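Local coordinates for formate dehydrogenase (Pyrobaculum aerophilum, PDB 1QP8), which probably acts as an NAD(P)-dependent 2-hydroxyacid dehydrogenase, consistent with reduction of glyoxylate or hydroxypyruvate, and binds NADPH, at residues R176-A181 / A204-V209; I231-V236 / N254-P259. All coordinates share one frame; numbering follows the deposited sequence.

Contact 1: residues R176-A181 / A204-V209; sequences RAAVCA and AVFVNV. With NDP (NADPH dihydro-nicotinamide-adenine-dinucleotide phosphate), chain C.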
loop_
_atom_site.group_PDB
_atom_site.type_symbol
_atom_site.label_atom_id
_atom_site.label_comp_id
_atom_site.label_asym_id
_atom_site.label_seq_id
_atom_site.Cartn_x
_atom_site.Cartn_y
_atom_site.Cartn_z
ATOM N N ARG A 176 9.400 6.731 -11.736
ATOM C CA ARG A 176 8.344 5.779 -12.049
ATOM C C ARG A 176 7.094 6.056 -11.234
ATOM O O ARG A 176 6.058 5.423 -11.441
ATOM C CB ARG A 176 8.816 4.339 -11.826
ATOM C CG ARG A 176 9.769 3.885 -12.915
ATOM C CD ARG A 176 10.390 2.507 -12.684
ATOM N NE ARG A 176 9.522 1.365 -12.995
ATOM C CZ ARG A 176 8.565 1.350 -13.927
ATOM N NH1 ARG A 176 8.302 2.427 -14.668
ATOM N NH2 ARG A 176 7.890 0.227 -14.148
ATOM N N ALA A 177 7.187 7.032 -10.333
ATOM C CA ALA A 177 6.068 7.389 -9.482
ATOM C C ALA A 177 6.315 8.676 -8.735
ATOM O O ALA A 177 7.449 9.089 -8.541
ATOM C CB ALA A 177 5.822 6.293 -8.491
ATOM N N ALA A 178 5.232 9.289 -8.287
ATOM C CA ALA A 178 5.307 10.522 -7.545
ATOM C C ALA A 178 4.107 10.584 -6.626
ATOM O O ALA A 178 3.001 10.211 -7.012
ATOM C CB ALA A 178 5.288 11.696 -8.497
ATOM N N VAL A 179 4.338 11.031 -5.399
ATOM C CA VAL A 179 3.280 11.194 -4.418
ATOM C C VAL A 179 3.297 12.687 -4.125
ATOM O O VAL A 179 4.202 13.174 -3.449
ATOM C CB VAL A 179 3.595 10.426 -3.117
ATOM C CG1 VAL A 179 2.653 10.866 -2.003
ATOM C CG2 VAL A 179 3.475 8.929 -3.357
ATOM N N CYS A 180 2.328 13.424 -4.656
ATOM C CA CYS A 180 2.292 14.859 -4.418
ATOM C C CYS A 180 1.434 15.205 -3.207
ATOM O O CYS A 180 0.329 14.687 -3.045
ATOM C CB CYS A 180 1.774 15.609 -5.645
ATOM S SG CYS A 180 1.603 17.394 -5.322
ATOM N N ALA A 181 1.966 16.089 -2.366
ATOM C CA ALA A 181 1.309 16.528 -1.139
ATOM C C ALA A 181 1.677 17.968 -0.834
ATOM O O ALA A 181 1.813 18.344 0.324
ATOM C CB ALA A 181 1.738 15.650 0.034
ATOM N N ALA A 204 4.761 5.656 -15.698
ATOM C CA ALA A 204 4.579 6.204 -14.354
ATOM C C ALA A 204 3.173 6.335 -13.783
ATOM O O ALA A 204 2.175 6.394 -14.500
ATOM C CB ALA A 204 5.279 7.553 -14.250
ATOM N N VAL A 205 3.151 6.408 -12.456
ATOM C CA VAL A 205 1.960 6.537 -11.636
ATOM C C VAL A 205 2.110 7.821 -10.828
ATOM O O VAL A 205 2.956 7.887 -9.947
ATOM C CB VAL A 205 1.898 5.406 -10.608
ATOM C CG1 VAL A 205 0.786 5.678 -9.605
ATOM C CG2 VAL A 205 1.719 4.079 -11.298
ATOM N N PHE A 206 1.295 8.828 -11.101
ATOM C CA PHE A 206 1.387 10.082 -10.362
ATOM C C PHE A 206 0.261 10.152 -9.345
ATOM O O PHE A 206 -0.904 10.181 -9.718
ATOM C CB PHE A 206 1.249 11.268 -11.314
ATOM C CG PHE A 206 1.497 12.589 -10.665
ATOM C CD1 PHE A 206 2.732 13.212 -10.781
ATOM C CD2 PHE A 206 0.507 13.203 -9.905
ATOM C CE1 PHE A 206 2.979 14.431 -10.147
ATOM C CE2 PHE A 206 0.741 14.422 -9.265
ATOM C CZ PHE A 206 1.978 15.035 -9.387
ATOM N N VAL A 207 0.599 10.194 -8.065
ATOM C CA VAL A 207 -0.411 10.281 -7.019
ATOM C C VAL A 207 -0.550 11.698 -6.430
ATOM O O VAL A 207 0.424 12.262 -5.934
ATOM C CB VAL A 207 -0.065 9.323 -5.873
ATOM C CG1 VAL A 207 -1.018 9.537 -4.706
ATOM C CG2 VAL A 207 -0.110 7.886 -6.374
ATOM N N ASN A 208 -1.744 12.286 -6.493
ATOM C CA ASN A 208 -1.928 13.608 -5.897
ATOM C C ASN A 208 -2.828 13.480 -4.691
ATOM O O ASN A 208 -3.925 12.947 -4.789
ATOM C CB ASN A 208 -2.552 14.606 -6.861
ATOM C CG ASN A 208 -2.613 16.001 -6.265
ATOM O OD1 ASN A 208 -1.808 16.351 -5.401
ATOM N ND2 ASN A 208 -3.561 16.805 -6.727
ATOM N N VAL A 209 -2.378 13.982 -3.551
ATOM C CA VAL A 209 -3.178 13.862 -2.348
ATOM C C VAL A 209 -3.359 15.235 -1.683
ATOM O O VAL A 209 -4.117 15.383 -0.735
ATOM C CB VAL A 209 -2.535 12.804 -1.395
ATOM C CG1 VAL A 209 -1.426 13.423 -0.586
ATOM C CG2 VAL A 209 -3.584 12.178 -0.523
HETATM P PA NDP C . 2.555 21.192 6.035
HETATM O O1A NDP C . 1.841 22.443 5.630
HETATM O O2A NDP C . 1.261 20.695 6.551
HETATM O O5B NDP C . 3.229 21.251 4.531
HETATM C C5B NDP C . 4.557 21.914 4.569
HETATM C C4B NDP C . 5.567 21.152 3.636
HETATM O O4B NDP C . 5.405 21.436 2.192
HETATM C C3B NDP C . 7.075 21.556 3.877
HETATM O O3B NDP C . 7.931 20.553 3.358
HETATM C C2B NDP C . 7.060 22.890 3.130
HETATM O O2B NDP C . 8.192 23.641 2.883
HETATM C C1B NDP C . 6.338 22.509 1.905
HETATM N N9A NDP C . 5.848 23.634 1.178
HETATM C C8A NDP C . 4.882 24.559 1.474
HETATM N N7A NDP C . 4.716 25.447 0.493
HETATM C C5A NDP C . 5.625 25.053 -0.457
HETATM C C6A NDP C . 5.961 25.595 -1.753
HETATM N N6A NDP C . 5.324 26.691 -2.207
HETATM N N1A NDP C . 6.957 24.950 -2.478
HETATM C C2A NDP C . 7.572 23.832 -1.930
HETATM N N3A NDP C . 7.326 23.281 -0.754
HETATM C C4A NDP C . 6.318 23.942 -0.074
HETATM O O3 NDP C . 2.465 19.718 5.506
HETATM P PN NDP C . 1.439 18.507 5.088
HETATM O O1N NDP C . 2.185 17.299 4.666
HETATM O O2N NDP C . 0.467 18.190 6.184
HETATM O O5D NDP C . 0.558 19.097 3.807
HETATM C C5D NDP C . -0.573 19.953 4.096
HETATM C C4D NDP C . -1.254 20.237 2.747
HETATM O O4D NDP C . -1.756 18.994 2.200
HETATM C C3D NDP C . -2.462 21.154 2.929
HETATM O O3D NDP C . -2.029 22.502 2.844
HETATM C C2D NDP C . -3.400 20.673 1.790
HETATM O O2D NDP C . -3.202 21.427 0.584
HETATM C C1D NDP C . -3.088 19.164 1.657
HETATM N N1N NDP C . -4.098 18.266 2.396
HETATM C C2N NDP C . -4.831 17.343 1.574
HETATM C C3N NDP C . -5.763 16.510 2.242
HETATM C C7N NDP C . -6.583 15.484 1.367
HETATM O O7N NDP C . -7.242 14.645 1.953
HETATM N N7N NDP C . -6.498 15.603 0.014
HETATM C C4N NDP C . -6.017 16.527 3.667
HETATM C C5N NDP C . -5.208 17.500 4.357
HETATM C C6N NDP C . -4.292 18.337 3.795
HETATM P P2B NDP C . 8.469 24.874 4.019
HETATM O O1X NDP C . 9.710 25.415 3.352
HETATM O O2X NDP C . 7.247 25.714 3.905
HETATM O O3X NDP C . 8.633 24.190 5.290
#
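Between the two strands Val207 O is held most directly, by one hydrogen bond: Cys180 N donates to it at 2.6 Å, almost straight (173°) and nearly along the C=O axis, with a weaker CA-H...O contact from Val179 CA beside it. Four more backbone bonds run between the parallel strands. The first is off-plane: Val205 N sits above the carbonyl plane of Arg176 O, 3.2 Å away, whereas Val209 N at the far end reaches Cys180 O in plane. On one face of the sheet, Phe206 has CG anti to its backbone N (chi1 -173°), which lays the ring along the neighbouring strand. Its CD1 lies 3.7 Å from Ala178 CB and its CZ 3.8 Å from Cys180 CB. Beyond the strand ends, Val209 O comes within 2.5 Å of N7N in the nicotinamide amide of NADPH. Arg176 NH2 forms a salt bridge with Asp203, next to Ala204 in sequence. Strands 177-180 and 205-208 belong to a beta-alpha-beta unit through helix 194-197 in the Rossmann-type NAD-binding domain, with the cofactor at their C-terminal ends. Helix 83-98 packs on Val205 and Val207, helix 135-145 on Val179, and strand 126-130 pairs with the other edge of 177-180.

Contact 2: residues I231-V236 / N254-P259; sequences IFASDV and NVVATP. With NDP (NADPH dihydro-nicotinamide-adenine-dinucleotide phosphate), chain C.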
loop_
_atom_site.group_PDB
_atom_site.type_symbol
_atom_site.label_atom_id
_atom_site.label_comp_id
_atom_site.label_asym_id
_atom_site.label_seq_id
_atom_site.Cartn_x
_atom_site.Cartn_y
_atom_site.Cartn_z
ATOM N N ILE A 231 -0.597 6.770 -15.254
ATOM C CA ILE A 231 -1.766 6.797 -14.413
ATOM C C ILE A 231 -1.812 7.942 -13.425
ATOM O O ILE A 231 -0.838 8.259 -12.760
ATOM C CB ILE A 231 -1.896 5.484 -13.642
ATOM C CG1 ILE A 231 -2.120 4.336 -14.626
ATOM C CG2 ILE A 231 -3.029 5.593 -12.633
ATOM C CD1 ILE A 231 -2.295 3.006 -13.955
ATOM N N PHE A 232 -2.980 8.546 -13.325
ATOM C CA PHE A 232 -3.191 9.647 -12.415
ATOM C C PHE A 232 -4.161 9.145 -11.356
ATOM O O PHE A 232 -5.308 8.818 -11.665
ATOM C CB PHE A 232 -3.802 10.818 -13.171
ATOM C CG PHE A 232 -3.981 12.044 -12.341
ATOM C CD1 PHE A 232 -2.874 12.713 -11.813
ATOM C CD2 PHE A 232 -5.257 12.549 -12.089
ATOM C CE1 PHE A 232 -3.031 13.873 -11.047
ATOM C CE2 PHE A 232 -5.429 13.711 -11.322
ATOM C CZ PHE A 232 -4.310 14.372 -10.803
ATOM N N ALA A 233 -3.694 9.055 -10.119
ATOM C CA ALA A 233 -4.532 8.609 -9.008
ATOM C C ALA A 233 -4.629 9.777 -8.045
ATOM O O ALA A 233 -3.637 10.158 -7.432
ATOM C CB ALA A 233 -3.901 7.417 -8.311
ATOM N N SER A 234 -5.817 10.348 -7.900
ATOM C CA SER A 234 -5.964 11.484 -7.012
ATOM C C SER A 234 -7.199 11.464 -6.130
ATOM O O SER A 234 -8.269 10.992 -6.523
ATOM C CB SER A 234 -5.960 12.776 -7.830
ATOM O OG SER A 234 -6.053 13.912 -6.991
ATOM N N ASP A 235 -7.037 12.009 -4.933
ATOM C CA ASP A 235 -8.120 12.102 -3.975
ATOM C C ASP A 235 -8.594 13.537 -3.956
ATOM O O ASP A 235 -9.562 13.863 -3.280
ATOM C CB ASP A 235 -7.631 11.729 -2.584
ATOM C CG ASP A 235 -8.695 11.920 -1.525
ATOM O OD1 ASP A 235 -8.521 12.779 -0.623
ATOM O OD2 ASP A 235 -9.711 11.202 -1.615
ATOM N N VAL A 236 -7.913 14.401 -4.698
ATOM C CA VAL A 236 -8.292 15.809 -4.719
ATOM C C VAL A 236 -8.508 16.310 -6.134
ATOM O O VAL A 236 -7.820 15.889 -7.057
ATOM C CB VAL A 236 -7.232 16.660 -4.052
ATOM C CG1 VAL A 236 -7.823 18.017 -3.685
ATOM C CG2 VAL A 236 -6.719 15.949 -2.835
ATOM N N ASN A 254 -7.088 5.311 -17.425
ATOM C CA ASN A 254 -5.849 5.408 -16.667
ATOM C C ASN A 254 -5.906 6.443 -15.555
ATOM O O ASN A 254 -4.916 7.121 -15.268
ATOM C CB ASN A 254 -4.668 5.673 -17.597
ATOM C CG ASN A 254 -4.924 6.801 -18.563
ATOM O OD1 ASN A 254 -6.075 7.081 -18.944
ATOM N ND2 ASN A 254 -3.842 7.448 -18.995
ATOM N N VAL A 255 -7.078 6.563 -14.932
ATOM C CA VAL A 255 -7.243 7.470 -13.808
ATOM C C VAL A 255 -7.894 6.725 -12.650
ATOM O O VAL A 255 -8.776 5.904 -12.864
ATOM C CB VAL A 255 -8.122 8.695 -14.151
ATOM C CG1 VAL A 255 -8.447 9.459 -12.877
ATOM C CG2 VAL A 255 -7.404 9.621 -15.124
ATOM N N VAL A 256 -7.427 6.985 -11.434
ATOM C CA VAL A 256 -8.014 6.379 -10.253
ATOM C C VAL A 256 -8.434 7.598 -9.474
ATOM O O VAL A 256 -7.633 8.507 -9.258
ATOM C CB VAL A 256 -7.011 5.602 -9.401
ATOM C CG1 VAL A 256 -7.651 5.282 -8.052
ATOM C CG2 VAL A 256 -6.590 4.294 -10.118
ATOM N N ALA A 257 -9.686 7.628 -9.042
ATOM C CA ALA A 257 -10.162 8.792 -8.332
ATOM C C ALA A 257 -10.984 8.492 -7.094
ATOM O O ALA A 257 -11.807 7.577 -7.083
ATOM C CB ALA A 257 -10.955 9.634 -9.273
ATOM N N THR A 258 -10.740 9.272 -6.046
ATOM C CA THR A 258 -11.468 9.147 -4.795
ATOM C C THR A 258 -11.960 10.549 -4.456
ATOM O O THR A 258 -11.295 11.550 -4.752
ATOM C CB THR A 258 -10.604 8.561 -3.649
ATOM O OG1 THR A 258 -9.388 9.304 -3.515
ATOM C CG2 THR A 258 -10.294 7.108 -3.924
ATOM N N PRO A 259 -13.127 10.637 -3.811
ATOM C CA PRO A 259 -13.783 11.878 -3.420
ATOM C C PRO A 259 -13.240 12.672 -2.256
ATOM O O PRO A 259 -13.986 13.036 -1.344
ATOM C CB PRO A 259 -15.231 11.454 -3.184
ATOM C CG PRO A 259 -15.197 9.906 -3.131
ATOM C CD PRO A 259 -13.761 9.502 -3.131
HETATM P PA NDP C . 2.555 21.192 6.035
HETATM O O1A NDP C . 1.841 22.443 5.630
HETATM O O2A NDP C . 1.261 20.695 6.551
HETATM O O5B NDP C . 3.229 21.251 4.531
HETATM C C5B NDP C . 4.557 21.914 4.569
HETATM C C4B NDP C . 5.567 21.152 3.636
HETATM O O4B NDP C . 5.405 21.436 2.192
HETATM C C3B NDP C . 7.075 21.556 3.877
HETATM O O3B NDP C . 7.931 20.553 3.358
HETATM C C2B NDP C . 7.060 22.890 3.130
HETATM O O2B NDP C . 8.192 23.641 2.883
HETATM C C1B NDP C . 6.338 22.509 1.905
HETATM N N9A NDP C . 5.848 23.634 1.178
HETATM C C8A NDP C . 4.882 24.559 1.474
HETATM N N7A NDP C . 4.716 25.447 0.493
HETATM C C5A NDP C . 5.625 25.053 -0.457
HETATM C C6A NDP C . 5.961 25.595 -1.753
HETATM N N6A NDP C . 5.324 26.691 -2.207
HETATM N N1A NDP C . 6.957 24.950 -2.478
HETATM C C2A NDP C . 7.572 23.832 -1.930
HETATM N N3A NDP C . 7.326 23.281 -0.754
HETATM C C4A NDP C . 6.318 23.942 -0.074
HETATM O O3 NDP C . 2.465 19.718 5.506
HETATM P PN NDP C . 1.439 18.507 5.088
HETATM O O1N NDP C . 2.185 17.299 4.666
HETATM O O2N NDP C . 0.467 18.190 6.184
HETATM O O5D NDP C . 0.558 19.097 3.807
HETATM C C5D NDP C . -0.573 19.953 4.096
HETATM C C4D NDP C . -1.254 20.237 2.747
HETATM O O4D NDP C . -1.756 18.994 2.200
HETATM C C3D NDP C . -2.462 21.154 2.929
HETATM O O3D NDP C . -2.029 22.502 2.844
HETATM C C2D NDP C . -3.400 20.673 1.790
HETATM O O2D NDP C . -3.202 21.427 0.584
HETATM C C1D NDP C . -3.088 19.164 1.657
HETATM N N1N NDP C . -4.098 18.266 2.396
HETATM C C2N NDP C . -4.831 17.343 1.574
HETATM C C3N NDP C . -5.763 16.510 2.242
HETATM C C7N NDP C . -6.583 15.484 1.367
HETATM O O7N NDP C . -7.242 14.645 1.953
HETATM N N7N NDP C . -6.498 15.603 0.014
HETATM C C4N NDP C . -6.017 16.527 3.667
HETATM C C5N NDP C . -5.208 17.500 4.357
HETATM C C6N NDP C . -4.292 18.337 3.795
HETATM P P2B NDP C . 8.469 24.874 4.019
HETATM O O1X NDP C . 9.710 25.415 3.352
HETATM O O2X NDP C . 7.247 25.714 3.905
HETATM O O3X NDP C . 8.633 24.190 5.290
#
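The closest side-chain approach is a hydrogen bond just past the C-terminal ends of the two parallel strands, where Asp235 and Thr258 cross at about a right angle. Thr258 OG1, set between its backbone N and carbonyl carbon (chi1 53°), donates to the anti lone pair of Asp235 OD2 at 2.7 Å. Val261 N holds the same oxygen and Ala262 N holds OD1, so the carboxylate is fixed in orientation and these donors would probably favour its charged form. Asp235 OD1 lies 3.4 Å from O7N of the NADPH amide, and the CG2 of Val236 approaches N7N of that group. Ser234 OG donates to Val236 O at 2.7 Å, with Asn208 O of strand 205-208 as a second, competing acceptor. The tight apolar packing is in mid-strand, where Val256 meets Ala233 CB to CB at 3.8 Å and Leu93, Ile102 and Ile101 of the second subunit also pack on Val256. There the backbone pairs regularly, Val256 N giving a bond to Phe232 O at 2.8 Å and Ser234 N one to Val256 O at 2.9 Å. The N-terminal end is looser: Ile231, partly exposed, crosses Asn254 obliquely, with its CG1 4.1 Å from Asn254 CB. Parallel strands 231-234 and 255-257, joined through helix 247-250, form a beta-alpha-beta crossover at the edge of the Rossmann-type NAD-binding domain, with cofactor contacts at the C-terminal end of 231-234.

Both contacts belong to one parallel six-stranded sheet and are joined by its neighbouring strands 205-208 and 231-234, where Phe206 N and Ile231 O, and Ala204 O and Ile231 N, probably hydrogen-bond; the rings of Phe206 and Phe232 also touch. Contact 1 lies inside the sheet, and apart from Arg176 its residues are buried and rely on backbone bonds and apolar side chains. Contact 2 includes strand 255-257, at one edge of the sheet within this chain, faces the second subunit, and adds a polar side-chain bond. Helix 83-98 packs against both. Both reach the nicotinamide end of NADPH at their C-terminal ends, contact 1 through main chain and contact 2 through side chains.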